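Local coordinates for protein gdp-l-fucose synthetase (Naegleria fowleri, PDB 6AQZ) that binds NADP and, judging by its name and family, probably makes GDP-L-fucose by epimerising and reducing a GDP-4-keto-6-deoxymannose precursor, at residues 237-242 and 325-330; 268-273 and 319-324; 214-219 and 334-339; 223-228 and 274-279. All blocks are in the same frame, centred on the assembly; numbering follows the deposited sequence.

How the interactions relate
Three of the four contacts use the C-terminal helix 321-335: its start in interaction 2, its middle in interaction 1 and the last part of it, with Tyr336, in interaction 3. Interaction 4 joins the neighbouring helix 272-283 to strand 225-228. Interactions 1 and 2 lie about 9 Å apart between centres and touch directly, with Tyr239 CG 3.5 Å from Ala324 CB. Phe321 of interaction 2 also packs on Val275 of interaction 4, CZ to CG2 3.6 Å. Interaction 3 reaches interaction 4 through helix 207-221, where Cys215 N lies 3.7 Å from Phe225 CE1. The side chains of Tyr239 and Phe321 are about 11 and 12 Å from bound NADP, too far to touch it.

Interaction 1. Residues 237-242 and 325-330; sequences FLYSHD and IKETVQ
At the turn where strand 234-239 gives way to helix 240-253, Tyr239 reaches across to helix 321-335 and binds Glu327. Its OH donates a hydrogen bond to Glu327 OE1 at 2.9 Å. This oxygen lies at the ring edge, near the ring plane. It accepts with its anti lone pair, the one turned away from OE2. Ring and carboxylate planes stand 58° apart, and the two side chains cross at about a right angle. The Glu327 chain is extended beyond CG, which carries the carboxylate out to the hydroxyl. OE1 also accepts a 2.6 Å bond from a water. That water is bonded to His241 ND1 at 2.9 Å and sits in the imidazole plane. One oxygen is thus gripped twice, while OE2 is held by Gln323 NE2. At the other ring carbon next to CZ, Tyr239 CE1 lies 3.6 Å from Thr328 OG1, which comes in obliquely. This hydroxyl bonds to Ala324 O in its own helix. His241 lays one face of its imidazole over Tyr239 CZ. Strand 234-239 belongs to the Rossmann-type sheet of this NADP-binding epimerase/dehydratase family, and the C-terminal helix packs beside the turn that follows it.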
loop_
_atom_site.group_PDB
_atom_site.type_symbol
_atom_site.label_atom_id
_atom_site.label_comp_id
_atom_site.label_asym_id
_atom_site.label_seq_id
_atom_site.Cartn_x
_atom_site.Cartn_y
_atom_site.Cartn_z
ATOM N N PHE A 237 -3.039 -8.104 -26.707
ATOM C CA PHE A 237 -1.581 -8.257 -26.755
ATOM C C PHE A 237 -0.963 -7.047 -27.431
ATOM O O PHE A 237 -1.346 -6.703 -28.555
ATOM C CB PHE A 237 -1.150 -9.526 -27.513
ATOM C CG PHE A 237 -1.541 -10.815 -26.826
ATOM C CD1 PHE A 237 -0.793 -11.308 -25.763
ATOM C CD2 PHE A 237 -2.667 -11.522 -27.233
ATOM C CE1 PHE A 237 -1.142 -12.480 -25.133
ATOM C CE2 PHE A 237 -3.029 -12.693 -26.610
ATOM C CZ PHE A 237 -2.271 -13.173 -25.552
ATOM N N LEU A 238 0.013 -6.423 -26.770
ATOM C CA LEU A 238 0.629 -5.200 -27.278
ATOM C C LEU A 238 2.094 -5.454 -27.584
ATOM O O LEU A 238 2.856 -5.838 -26.691
ATOM C CB LEU A 238 0.480 -4.043 -26.282
ATOM C CG LEU A 238 0.997 -2.681 -26.752
ATOM C CD1 LEU A 238 0.261 -2.252 -28.042
ATOM C CD2 LEU A 238 0.825 -1.642 -25.644
ATOM N N TYR A 239 2.478 -5.237 -28.844
ATOM C CA TYR A 239 3.874 -5.351 -29.257
ATOM C C TYR A 239 4.739 -4.359 -28.497
ATOM O O TYR A 239 4.439 -3.163 -28.450
ATOM C CB TYR A 239 3.989 -5.098 -30.766
ATOM C CG TYR A 239 5.333 -5.406 -31.398
ATOM C CD1 TYR A 239 6.161 -6.399 -30.883
ATOM C CD2 TYR A 239 5.752 -4.728 -32.542
ATOM C CE1 TYR A 239 7.380 -6.692 -31.477
ATOM C CE2 TYR A 239 6.971 -5.016 -33.156
ATOM C CZ TYR A 239 7.783 -6.000 -32.618
ATOM O OH TYR A 239 8.993 -6.293 -33.201
ATOM N N SER A 240 5.853 -4.846 -27.953
ATOM C CA SER A 240 6.693 -3.980 -27.136
ATOM C C SER A 240 7.201 -2.758 -27.900
ATOM O O SER A 240 7.326 -1.680 -27.310
ATOM C CB SER A 240 7.852 -4.789 -26.562
ATOM O OG SER A 240 8.691 -5.249 -27.598
ATOM N N HIS A 241 7.501 -2.883 -29.202
ATOM C CA HIS A 241 7.931 -1.687 -29.929
ATOM C C HIS A 241 6.801 -0.653 -30.023
ATOM O O HIS A 241 7.042 0.556 -29.901
ATOM C CB HIS A 241 8.440 -2.058 -31.319
ATOM C CG HIS A 241 9.697 -2.863 -31.299
ATOM N ND1 HIS A 241 10.314 -3.307 -32.448
ATOM C CD2 HIS A 241 10.453 -3.306 -30.268
ATOM C CE1 HIS A 241 11.399 -3.986 -32.127
ATOM N NE2 HIS A 241 11.503 -4.008 -30.810
ATOM N N ASP A 242 5.563 -1.111 -30.219
ATOM C CA ASP A 242 4.430 -0.197 -30.173
ATOM C C ASP A 242 4.269 0.421 -28.782
ATOM O O ASP A 242 4.076 1.640 -28.653
ATOM C CB ASP A 242 3.155 -0.928 -30.576
ATOM C CG ASP A 242 3.113 -1.276 -32.024
ATOM O OD1 ASP A 242 3.990 -0.819 -32.798
ATOM O OD2 ASP A 242 2.168 -2.003 -32.389
ATOM N N ILE A 325 4.423 -10.594 -34.579
ATOM C CA ILE A 325 4.818 -11.944 -34.187
ATOM C C ILE A 325 6.002 -12.435 -35.017
ATOM O O ILE A 325 6.975 -12.964 -34.472
ATOM C CB ILE A 325 3.633 -12.913 -34.306
ATOM C CG1 ILE A 325 2.594 -12.613 -33.206
ATOM C CG2 ILE A 325 4.168 -14.341 -34.289
ATOM C CD1 ILE A 325 3.127 -12.851 -31.814
ATOM N N LYS A 326 5.951 -12.239 -36.342
ATOM C CA LYS A 326 7.040 -12.697 -37.209
ATOM C C LYS A 326 8.352 -12.007 -36.846
ATOM O O LYS A 326 9.420 -12.637 -36.856
ATOM C CB LYS A 326 6.691 -12.466 -38.685
ATOM N N GLU A 327 8.290 -10.706 -36.519
ATOM C CA GLU A 327 9.491 -9.986 -36.105
ATOM C C GLU A 327 10.047 -10.556 -34.803
ATOM O O GLU A 327 11.264 -10.691 -34.638
ATOM C CB GLU A 327 9.197 -8.485 -35.955
ATOM C CG GLU A 327 9.089 -7.736 -37.287
ATOM C CD GLU A 327 8.805 -6.232 -37.169
ATOM O OE1 GLU A 327 8.779 -5.660 -36.041
ATOM O OE2 GLU A 327 8.600 -5.615 -38.243
ATOM N N THR A 328 9.172 -10.921 -33.873
ATOM C CA THR A 328 9.657 -11.493 -32.623
ATOM C C THR A 328 10.254 -12.887 -32.843
ATOM O O THR A 328 11.342 -13.189 -32.332
ATOM C CB THR A 328 8.517 -11.529 -31.600
ATOM O OG1 THR A 328 7.980 -10.205 -31.446
ATOM C CG2 THR A 328 9.025 -12.033 -30.249
ATOM N N VAL A 329 9.569 -13.733 -33.621
ATOM C CA VAL A 329 10.078 -15.072 -33.908
ATOM C C VAL A 329 11.423 -14.994 -34.619
ATOM O O VAL A 329 12.366 -15.712 -34.266
ATOM C CB VAL A 329 9.050 -15.882 -34.724
ATOM C CG1 VAL A 329 9.689 -17.145 -35.272
ATOM C CG2 VAL A 329 7.846 -16.242 -33.887
ATOM N N GLN A 330 11.546 -14.105 -35.613
ATOM C CA GLN A 330 12.826 -13.964 -36.311
ATOM C C GLN A 330 13.917 -13.527 -35.344
ATOM O O GLN A 330 15.047 -14.018 -35.416
ATOM C CB GLN A 330 12.715 -12.983 -37.481
HETATM O O HOH W 1 9.441 -3.270 -35.195
#

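Interaction 2. Residues 268-273 and 319-324; sequences DEKSIG and TPFEQA
Lys270 sets its CG methylene over one face of the Phe321 ring. This methylene does most of the touching. It sits 4.1 Å from the ring centroid and 19° off the ring normal, a CH-pi contact. It is displaced toward the rim, with Lys270 CG 3.9 Å from Phe321 CD2. The lysine chain bends at chi2 (-53°), which swings CD off the ring. CE then returns to the same rim, 4.1 Å from Phe321 CD2. A second bend at chi4 sets the direction of the ammonium group. The two side chains pass alongside with opposite headings. Phe321 holds CG anti to its backbone N (chi1 -179°), and this sends the ring out from the first turn of helix 321-335 toward the lysine. Glu322 comes in more loosely. Its OE2 is 4.3 Å from Lys270 CE and 4.9 Å from Lys270 NZ, so the charges are near but do not form a salt bridge. Any attraction between them is probably weak. Phe321 also packs on Val275 and Thr278 of helix 272-283. Lys270 bonds through its backbone to Arg235 in strand 234-239. This is a surface CH-pi contact, in which a lysine from a short antiparallel edge strand covers an aromatic residue at a helix N-terminus.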
loop_
_atom_site.group_PDB
_atom_site.type_symbol
_atom_site.label_atom_id
_atom_site.label_comp_id
_atom_site.label_asym_id
_atom_site.label_seq_id
_atom_site.Cartn_x
_atom_site.Cartn_y
_atom_site.Cartn_z
ATOM N N ASP A 268 -9.205 -5.772 -31.553
ATOM C CA ASP A 268 -7.912 -6.384 -31.827
ATOM C C ASP A 268 -7.561 -7.503 -30.849
ATOM O O ASP A 268 -6.431 -7.992 -30.871
ATOM C CB ASP A 268 -6.810 -5.318 -31.841
ATOM C CG ASP A 268 -6.909 -4.390 -33.048
ATOM O OD1 ASP A 268 -7.432 -4.824 -34.091
ATOM O OD2 ASP A 268 -6.454 -3.229 -32.951
ATOM N N GLU A 269 -8.482 -7.888 -29.968
ATOM C CA GLU A 269 -8.223 -8.994 -29.052
ATOM C C GLU A 269 -8.134 -10.316 -29.825
ATOM O O GLU A 269 -8.966 -10.606 -30.689
ATOM C CB GLU A 269 -9.308 -9.055 -27.981
ATOM C CG GLU A 269 -10.665 -9.496 -28.500
ATOM C CD GLU A 269 -11.775 -9.151 -27.544
ATOM O OE1 GLU A 269 -11.457 -8.735 -26.400
ATOM O OE2 GLU A 269 -12.955 -9.288 -27.940
ATOM N N LYS A 270 -7.054 -11.054 -29.618
ATOM C CA LYS A 270 -6.887 -12.366 -30.234
ATOM C C LYS A 270 -7.217 -13.502 -29.257
ATOM O O LYS A 270 -7.003 -13.391 -28.049
ATOM C CB LYS A 270 -5.465 -12.515 -30.780
ATOM C CG LYS A 270 -5.099 -11.513 -31.888
ATOM C CD LYS A 270 -6.115 -11.508 -33.022
ATOM C CE LYS A 270 -5.568 -10.838 -34.295
ATOM N NZ LYS A 270 -5.930 -9.391 -34.443
ATOM N N SER A 271 -7.743 -14.603 -29.787
ATOM C CA SER A 271 -7.914 -15.761 -28.925
ATOM C C SER A 271 -6.563 -16.436 -28.694
ATOM O O SER A 271 -5.613 -16.274 -29.464
ATOM C CB SER A 271 -8.894 -16.752 -29.543
ATOM O OG SER A 271 -8.230 -17.640 -30.413
ATOM N N ILE A 272 -6.479 -17.214 -27.619
ATOM C CA ILE A 272 -5.209 -17.860 -27.303
ATOM C C ILE A 272 -4.806 -18.825 -28.416
ATOM O O ILE A 272 -3.619 -18.964 -28.734
ATOM C CB ILE A 272 -5.279 -18.526 -25.919
ATOM C CG1 ILE A 272 -4.932 -17.489 -24.850
ATOM C CG2 ILE A 272 -4.318 -19.712 -25.822
ATOM C CD1 ILE A 272 -5.269 -17.925 -23.419
ATOM N N GLY A 273 -5.782 -19.522 -29.001
ATOM C CA GLY A 273 -5.499 -20.352 -30.155
ATOM C C GLY A 273 -5.040 -19.553 -31.360
ATOM O O GLY A 273 -4.137 -19.976 -32.084
ATOM N N THR A 319 1.449 -1.751 -35.067
ATOM C CA THR A 319 1.994 -2.822 -35.904
ATOM C C THR A 319 0.974 -3.954 -35.985
ATOM O O THR A 319 0.469 -4.391 -34.948
ATOM C CB THR A 319 3.303 -3.383 -35.326
ATOM O OG1 THR A 319 4.273 -2.345 -35.153
ATOM C CG2 THR A 319 3.873 -4.481 -36.241
ATOM N N PRO A 320 0.621 -4.429 -37.180
ATOM C CA PRO A 320 -0.279 -5.589 -37.272
ATOM C C PRO A 320 0.266 -6.771 -36.478
ATOM O O PRO A 320 1.481 -6.987 -36.405
ATOM C CB PRO A 320 -0.321 -5.886 -38.774
ATOM C CG PRO A 320 -0.022 -4.589 -39.418
ATOM C CD PRO A 320 0.948 -3.876 -38.504
ATOM N N PHE A 321 -0.654 -7.523 -35.858
ATOM C CA PHE A 321 -0.274 -8.611 -34.957
ATOM C C PHE A 321 0.616 -9.637 -35.672
ATOM O O PHE A 321 1.671 -10.036 -35.156
ATOM C CB PHE A 321 -1.547 -9.259 -34.380
ATOM C CG PHE A 321 -1.284 -10.376 -33.405
ATOM C CD1 PHE A 321 -0.678 -10.127 -32.187
ATOM C CD2 PHE A 321 -1.620 -11.682 -33.719
ATOM C CE1 PHE A 321 -0.401 -11.168 -31.296
ATOM C CE2 PHE A 321 -1.358 -12.720 -32.836
ATOM C CZ PHE A 321 -0.751 -12.468 -31.625
ATOM N N GLU A 322 0.225 -10.045 -36.877
ATOM C CA GLU A 322 1.012 -11.038 -37.609
ATOM C C GLU A 322 2.439 -10.552 -37.864
ATOM O O GLU A 322 3.403 -11.285 -37.611
ATOM C CB GLU A 322 0.320 -11.390 -38.931
ATOM C CG GLU A 322 -1.083 -12.031 -38.801
ATOM C CD GLU A 322 -2.166 -11.078 -38.271
ATOM O OE1 GLU A 322 -1.951 -9.847 -38.278
ATOM O OE2 GLU A 322 -3.233 -11.570 -37.838
ATOM N N GLN A 323 2.604 -9.302 -38.305
ATOM C CA GLN A 323 3.950 -8.788 -38.563
ATOM C C GLN A 323 4.759 -8.681 -37.271
ATOM O O GLN A 323 5.964 -8.967 -37.261
ATOM C CB GLN A 323 3.874 -7.449 -39.303
ATOM C CG GLN A 323 5.215 -6.729 -39.530
ATOM C CD GLN A 323 5.048 -5.288 -40.052
ATOM O OE1 GLN A 323 4.042 -4.948 -40.689
ATOM N NE2 GLN A 323 6.036 -4.439 -39.774
ATOM N N ALA A 324 4.114 -8.291 -36.163
ATOM C CA ALA A 324 4.842 -8.199 -34.900
ATOM C C ALA A 324 5.278 -9.581 -34.416
ATOM O O ALA A 324 6.393 -9.742 -33.902
ATOM C CB ALA A 324 3.996 -7.493 -33.833
#

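Interaction 3. Residues 214-219 and 334-339; sequences KCYKAQ and ENYETA
Tyr216 leaves helix 207-221 toward Tyr336, and its ring stacks on the ring of that residue. The CB bond already points that way. CG stands anti to the backbone N (chi1 179°), which carries the ring straight out from the helix. Along one side of the ring, Tyr216 CD1 lies 3.7 Å from Tyr336 CE1. The next atom, Tyr216 CE1, makes the closest approach, 3.4 Å from Tyr336 CZ, and sits over the face of the partner ring. On the far side, Tyr216 CE2 is only loosely in touch, 4.2 Å from Tyr336 CD1. Tyr216 CZ meets the root of the other ring, 3.9 Å from Tyr336 CG. At the tip, Tyr216 OH rests 3.5 Å from Tyr336 CD2. The hydroxyl of each tyrosine thus lies by the other ring. The stack is face to face and offset, with centroids 4.1 Å apart and planes at 20°. Each ring puts a CE1 atom over the rim of the other. Tyr336 likewise holds CG anti to its backbone N, and the two rings meet between their backbones. The tip of Tyr336 is anchored by a hydrogen bond between its OH and His213 NE2. Lys341 makes a cation-pi contact with the same ring, and Phe332 meets it at a steep angle. The pair joins the surface of helix 207-221 to the C-terminal stretch around Tyr336, next to helix 321-335, with Tyr216 also resting on Leu333 of that helix and on Phe283 of helix 272-283.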
loop_
_atom_site.group_PDB
_atom_site.type_symbol
_atom_site.label_atom_id
_atom_site.label_comp_id
_atom_site.label_asym_id
_atom_site.label_seq_id
_atom_site.Cartn_x
_atom_site.Cartn_y
_atom_site.Cartn_z
ATOM N N LYS A 214 7.969 -22.957 -26.633
ATOM C CA LYS A 214 7.367 -24.274 -26.781
ATOM C C LYS A 214 7.332 -24.702 -28.242
ATOM O O LYS A 214 7.661 -25.850 -28.572
ATOM C CB LYS A 214 5.951 -24.256 -26.199
ATOM C CG LYS A 214 5.749 -25.134 -24.990
ATOM C CD LYS A 214 5.066 -24.389 -23.875
ATOM C CE LYS A 214 3.699 -24.991 -23.578
ATOM N NZ LYS A 214 3.754 -26.477 -23.732
ATOM N N CYS A 215 6.955 -23.782 -29.132
ATOM C CA CYS A 215 6.895 -24.105 -30.549
ATOM C C CYS A 215 8.296 -24.398 -31.080
ATOM O O CYS A 215 8.485 -25.300 -31.911
ATOM C CB CYS A 215 6.225 -22.965 -31.319
ATOM S SG CYS A 215 5.819 -23.358 -33.054
ATOM N N TYR A 216 9.283 -23.617 -30.630
ATOM C CA TYR A 216 10.671 -23.855 -30.994
ATOM C C TYR A 216 11.131 -25.251 -30.579
ATOM O O TYR A 216 11.780 -25.949 -31.363
ATOM C CB TYR A 216 11.552 -22.780 -30.356
ATOM C CG TYR A 216 13.041 -22.928 -30.640
ATOM C CD1 TYR A 216 13.841 -23.724 -29.817
ATOM C CD2 TYR A 216 13.654 -22.253 -31.697
ATOM C CE1 TYR A 216 15.203 -23.856 -30.053
ATOM C CE2 TYR A 216 15.011 -22.382 -31.936
ATOM C CZ TYR A 216 15.783 -23.185 -31.114
ATOM O OH TYR A 216 17.138 -23.318 -31.352
ATOM N N LYS A 217 10.792 -25.682 -29.356
ATOM C CA LYS A 217 11.182 -27.017 -28.906
ATOM C C LYS A 217 10.519 -28.103 -29.749
ATOM O O LYS A 217 11.157 -29.105 -30.105
ATOM C CB LYS A 217 10.843 -27.200 -27.422
ATOM C CG LYS A 217 11.706 -26.396 -26.421
ATOM C CD LYS A 217 11.144 -26.500 -24.970
ATOM C CE LYS A 217 11.870 -25.571 -23.981
ATOM N NZ LYS A 217 11.550 -25.853 -22.541
ATOM N N ALA A 218 9.253 -27.898 -30.105
ATOM C CA ALA A 218 8.515 -28.866 -30.900
ATOM C C ALA A 218 9.110 -29.021 -32.293
ATOM O O ALA A 218 9.158 -30.132 -32.836
ATOM C CB ALA A 218 7.052 -28.441 -30.992
ATOM N N GLN A 219 9.586 -27.922 -32.879
ATOM C CA GLN A 219 10.171 -27.993 -34.213
ATOM C C GLN A 219 11.527 -28.700 -34.184
ATOM O O GLN A 219 11.822 -29.542 -35.041
ATOM C CB GLN A 219 10.305 -26.571 -34.776
ATOM C CG GLN A 219 10.822 -26.533 -36.213
ATOM C CD GLN A 219 10.675 -25.154 -36.849
ATOM O OE1 GLN A 219 11.200 -24.147 -36.345
ATOM N NE2 GLN A 219 9.964 -25.106 -37.973
ATOM N N GLU A 334 17.270 -15.907 -34.437
ATOM C CA GLU A 334 18.623 -15.395 -34.618
ATOM C C GLU A 334 19.378 -15.235 -33.305
ATOM O O GLU A 334 20.608 -15.213 -33.327
ATOM C CB GLU A 334 18.600 -14.062 -35.365
ATOM N N ASN A 335 18.689 -15.147 -32.160
ATOM C CA ASN A 335 19.364 -14.832 -30.903
ATOM C C ASN A 335 19.135 -15.869 -29.810
ATOM O O ASN A 335 19.482 -15.615 -28.654
ATOM C CB ASN A 335 18.918 -13.461 -30.391
ATOM C CG ASN A 335 19.389 -12.334 -31.273
ATOM O OD1 ASN A 335 20.560 -11.960 -31.228
ATOM N ND2 ASN A 335 18.488 -11.788 -32.088
ATOM N N TYR A 336 18.674 -17.068 -30.165
ATOM C CA TYR A 336 18.242 -18.044 -29.169
ATOM C C TYR A 336 19.273 -18.255 -28.073
ATOM O O TYR A 336 18.911 -18.407 -26.903
ATOM C CB TYR A 336 17.932 -19.380 -29.848
ATOM C CG TYR A 336 17.422 -20.465 -28.901
ATOM C CD1 TYR A 336 16.116 -20.434 -28.418
ATOM C CD2 TYR A 336 18.241 -21.535 -28.507
ATOM C CE1 TYR A 336 15.631 -21.424 -27.563
ATOM C CE2 TYR A 336 17.762 -22.534 -27.641
ATOM C CZ TYR A 336 16.457 -22.471 -27.179
ATOM O OH TYR A 336 15.956 -23.439 -26.327
ATOM N N GLU A 337 20.557 -18.294 -28.430
ATOM C CA GLU A 337 21.581 -18.604 -27.437
ATOM C C GLU A 337 21.601 -17.588 -26.299
ATOM O O GLU A 337 21.753 -17.966 -25.130
ATOM C CB GLU A 337 22.958 -18.677 -28.096
ATOM C CG GLU A 337 24.080 -18.952 -27.105
ATOM C CD GLU A 337 25.465 -18.796 -27.712
ATOM O OE1 GLU A 337 25.578 -18.835 -28.952
ATOM O OE2 GLU A 337 26.439 -18.624 -26.948
ATOM N N THR A 338 21.418 -16.304 -26.609
ATOM C CA THR A 338 21.488 -15.260 -25.597
ATOM C C THR A 338 20.123 -14.889 -25.060
ATOM O O THR A 338 20.028 -13.949 -24.265
ATOM C CB THR A 338 22.163 -13.988 -26.130
ATOM O OG1 THR A 338 21.442 -13.499 -27.264
ATOM C CG2 THR A 338 23.614 -14.242 -26.487
ATOM N N ALA A 339 19.067 -15.561 -25.505
ATOM C CA ALA A 339 17.735 -15.193 -25.071
ATOM C C ALA A 339 17.476 -15.719 -23.662
ATOM O O ALA A 339 17.948 -16.799 -23.280
ATOM C CB ALA A 339 16.683 -15.708 -26.051
#

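Interaction 4. Residues 223-228 and 274-279; sequences TDFVVF and QVAQTI
With CG anti to the backbone N (chi1 -177°), Phe225 swings its ring from strand 225-228 toward Ala276 and Ile279 of helix 272-283. Val227 holds CG1 anti to its own N (chi1 -173°), which leaves CG2 beside the N and facing the same helix. The Phe225 ring comes edge-on to the helix backbone. Its CE2 lies 3.5 Å from Ala276 O, and the oxygen sits in the ring plane. The weakly polar ring edge therefore meets a backbone carbonyl. The same CE2 is 4.3 Å from Ala276 CB. At the ring tip, Phe225 CZ is 4.3 Å from Ile279 CG2, which approaches obliquely. Val227 CG2 meets Ala276 CB at 3.8 Å. Ala276 thus meets both strand residues, Val227 through CB and Phe225 mainly through its carbonyl oxygen, and all four touching residues are buried. Within the helix, Thr278 OG1 bonds to Gln274 O at 2.7 Å. Thr278 N bonds to the same oxygen from the opposite face of its carbonyl plane. Strand 225-228 and the helix segment 274-279 run nearly antiparallel, at 160°, with axes 10.2 Å apart at closest. Strand 225-228 pairs in parallel with strand 289-292, whose Met289 packs against both Phe225 and Ala276. Helix 207-221 also meets this core, placing Cys215 on Phe225 and Leu211 on Ile279, while helix 321-335 touches Val275 and Thr278.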
loop_
_atom_site.group_PDB
_atom_site.type_symbol
_atom_site.label_atom_id
_atom_site.label_comp_id
_atom_site.label_asym_id
_atom_site.label_seq_id
_atom_site.Cartn_x
_atom_site.Cartn_y
_atom_site.Cartn_z
ATOM N N THR A 223 8.281 -33.032 -31.860
ATOM C CA THR A 223 7.126 -33.290 -31.021
ATOM C C THR A 223 5.921 -32.492 -31.500
ATOM O O THR A 223 5.924 -31.880 -32.571
ATOM C CB THR A 223 7.466 -32.966 -29.571
ATOM O OG1 THR A 223 7.587 -31.547 -29.406
ATOM C CG2 THR A 223 8.781 -33.613 -29.196
ATOM N N ASP A 224 4.852 -32.553 -30.723
ATOM C CA ASP A 224 3.665 -31.759 -30.966
ATOM C C ASP A 224 3.784 -30.433 -30.230
ATOM O O ASP A 224 4.429 -30.339 -29.181
ATOM C CB ASP A 224 2.404 -32.498 -30.519
ATOM C CG ASP A 224 2.017 -33.623 -31.461
ATOM O OD1 ASP A 224 2.736 -33.861 -32.463
ATOM O OD2 ASP A 224 0.986 -34.275 -31.195
ATOM N N PHE A 225 3.216 -29.392 -30.837
ATOM C CA PHE A 225 3.089 -28.073 -30.225
ATOM C C PHE A 225 1.858 -28.098 -29.323
ATOM O O PHE A 225 0.728 -28.208 -29.815
ATOM C CB PHE A 225 2.962 -27.022 -31.324
ATOM C CG PHE A 225 2.901 -25.594 -30.830
ATOM C CD1 PHE A 225 3.372 -25.244 -29.581
ATOM C CD2 PHE A 225 2.334 -24.603 -31.627
ATOM C CE1 PHE A 225 3.293 -23.938 -29.147
ATOM C CE2 PHE A 225 2.250 -23.301 -31.197
ATOM C CZ PHE A 225 2.732 -22.968 -29.956
ATOM N N VAL A 226 2.065 -28.035 -28.008
ATOM C CA VAL A 226 0.988 -28.215 -27.031
ATOM C C VAL A 226 0.659 -26.879 -26.385
ATOM O O VAL A 226 1.538 -26.234 -25.800
ATOM C CB VAL A 226 1.357 -29.249 -25.959
ATOM C CG1 VAL A 226 0.190 -29.435 -24.996
ATOM C CG2 VAL A 226 1.795 -30.590 -26.611
ATOM N N VAL A 227 -0.611 -26.485 -26.453
ATOM C CA VAL A 227 -1.116 -25.258 -25.836
ATOM C C VAL A 227 -2.014 -25.642 -24.668
ATOM O O VAL A 227 -2.942 -26.444 -24.832
ATOM C CB VAL A 227 -1.901 -24.407 -26.851
ATOM C CG1 VAL A 227 -2.271 -23.051 -26.270
ATOM C CG2 VAL A 227 -1.127 -24.270 -28.165
ATOM N N PHE A 228 -1.783 -25.038 -23.504
ATOM C CA PHE A 228 -2.640 -25.343 -22.364
ATOM C C PHE A 228 -4.005 -24.703 -22.573
ATOM O O PHE A 228 -4.131 -23.665 -23.230
ATOM C CB PHE A 228 -2.026 -24.844 -21.055
ATOM C CG PHE A 228 -0.798 -25.597 -20.634
ATOM C CD1 PHE A 228 -0.563 -26.881 -21.097
ATOM C CD2 PHE A 228 0.123 -25.020 -19.777
ATOM C CE1 PHE A 228 0.567 -27.572 -20.715
ATOM C CE2 PHE A 228 1.254 -25.711 -19.390
ATOM C CZ PHE A 228 1.476 -26.986 -19.859
ATOM N N GLN A 274 -5.657 -18.387 -31.592
ATOM C CA GLN A 274 -5.236 -17.534 -32.703
ATOM C C GLN A 274 -3.776 -17.125 -32.559
ATOM O O GLN A 274 -3.026 -17.104 -33.543
ATOM C CB GLN A 274 -6.102 -16.277 -32.766
ATOM C CG GLN A 274 -7.369 -16.377 -33.565
ATOM C CD GLN A 274 -8.150 -15.067 -33.551
ATOM O OE1 GLN A 274 -8.547 -14.572 -32.492
ATOM N NE2 GLN A 274 -8.358 -14.495 -34.728
ATOM N N VAL A 275 -3.362 -16.796 -31.336
ATOM C CA VAL A 275 -1.967 -16.472 -31.073
ATOM C C VAL A 275 -1.092 -17.684 -31.363
ATOM O O VAL A 275 -0.056 -17.589 -32.031
ATOM C CB VAL A 275 -1.816 -15.988 -29.616
ATOM C CG1 VAL A 275 -0.359 -15.825 -29.233
ATOM C CG2 VAL A 275 -2.590 -14.679 -29.405
ATOM N N ALA A 276 -1.527 -18.855 -30.894
ATOM C CA ALA A 276 -0.774 -20.083 -31.102
ATOM C C ALA A 276 -0.617 -20.400 -32.591
ATOM O O ALA A 276 0.448 -20.857 -33.022
ATOM C CB ALA A 276 -1.461 -21.225 -30.354
ATOM N N GLN A 277 -1.684 -20.201 -33.381
ATOM C CA GLN A 277 -1.615 -20.440 -34.822
ATOM C C GLN A 277 -0.655 -19.469 -35.505
ATOM O O GLN A 277 0.134 -19.865 -36.374
ATOM C CB GLN A 277 -3.003 -20.331 -35.447
ATOM C CG GLN A 277 -3.030 -20.639 -36.922
ATOM C CD GLN A 277 -2.651 -22.077 -37.207
ATOM O OE1 GLN A 277 -2.899 -22.961 -36.394
ATOM N NE2 GLN A 277 -2.045 -22.321 -38.363
ATOM N N THR A 278 -0.709 -18.191 -35.116
ATOM C CA THR A 278 0.199 -17.205 -35.688
ATOM C C THR A 278 1.637 -17.556 -35.369
ATOM O O THR A 278 2.528 -17.404 -36.213
ATOM C CB THR A 278 -0.126 -15.820 -35.132
ATOM O OG1 THR A 278 -1.533 -15.611 -35.197
ATOM C CG2 THR A 278 0.594 -14.729 -35.914
ATOM N N ILE A 279 1.878 -18.019 -34.143
ATOM C CA ILE A 279 3.203 -18.473 -33.753
ATOM C C ILE A 279 3.581 -19.698 -34.557
ATOM O O ILE A 279 4.706 -19.809 -35.057
ATOM C CB ILE A 279 3.234 -18.757 -32.243
ATOM C CG1 ILE A 279 3.109 -17.444 -31.456
ATOM C CG2 ILE A 279 4.480 -19.566 -31.877
ATOM C CD1 ILE A 279 3.005 -17.642 -29.951
#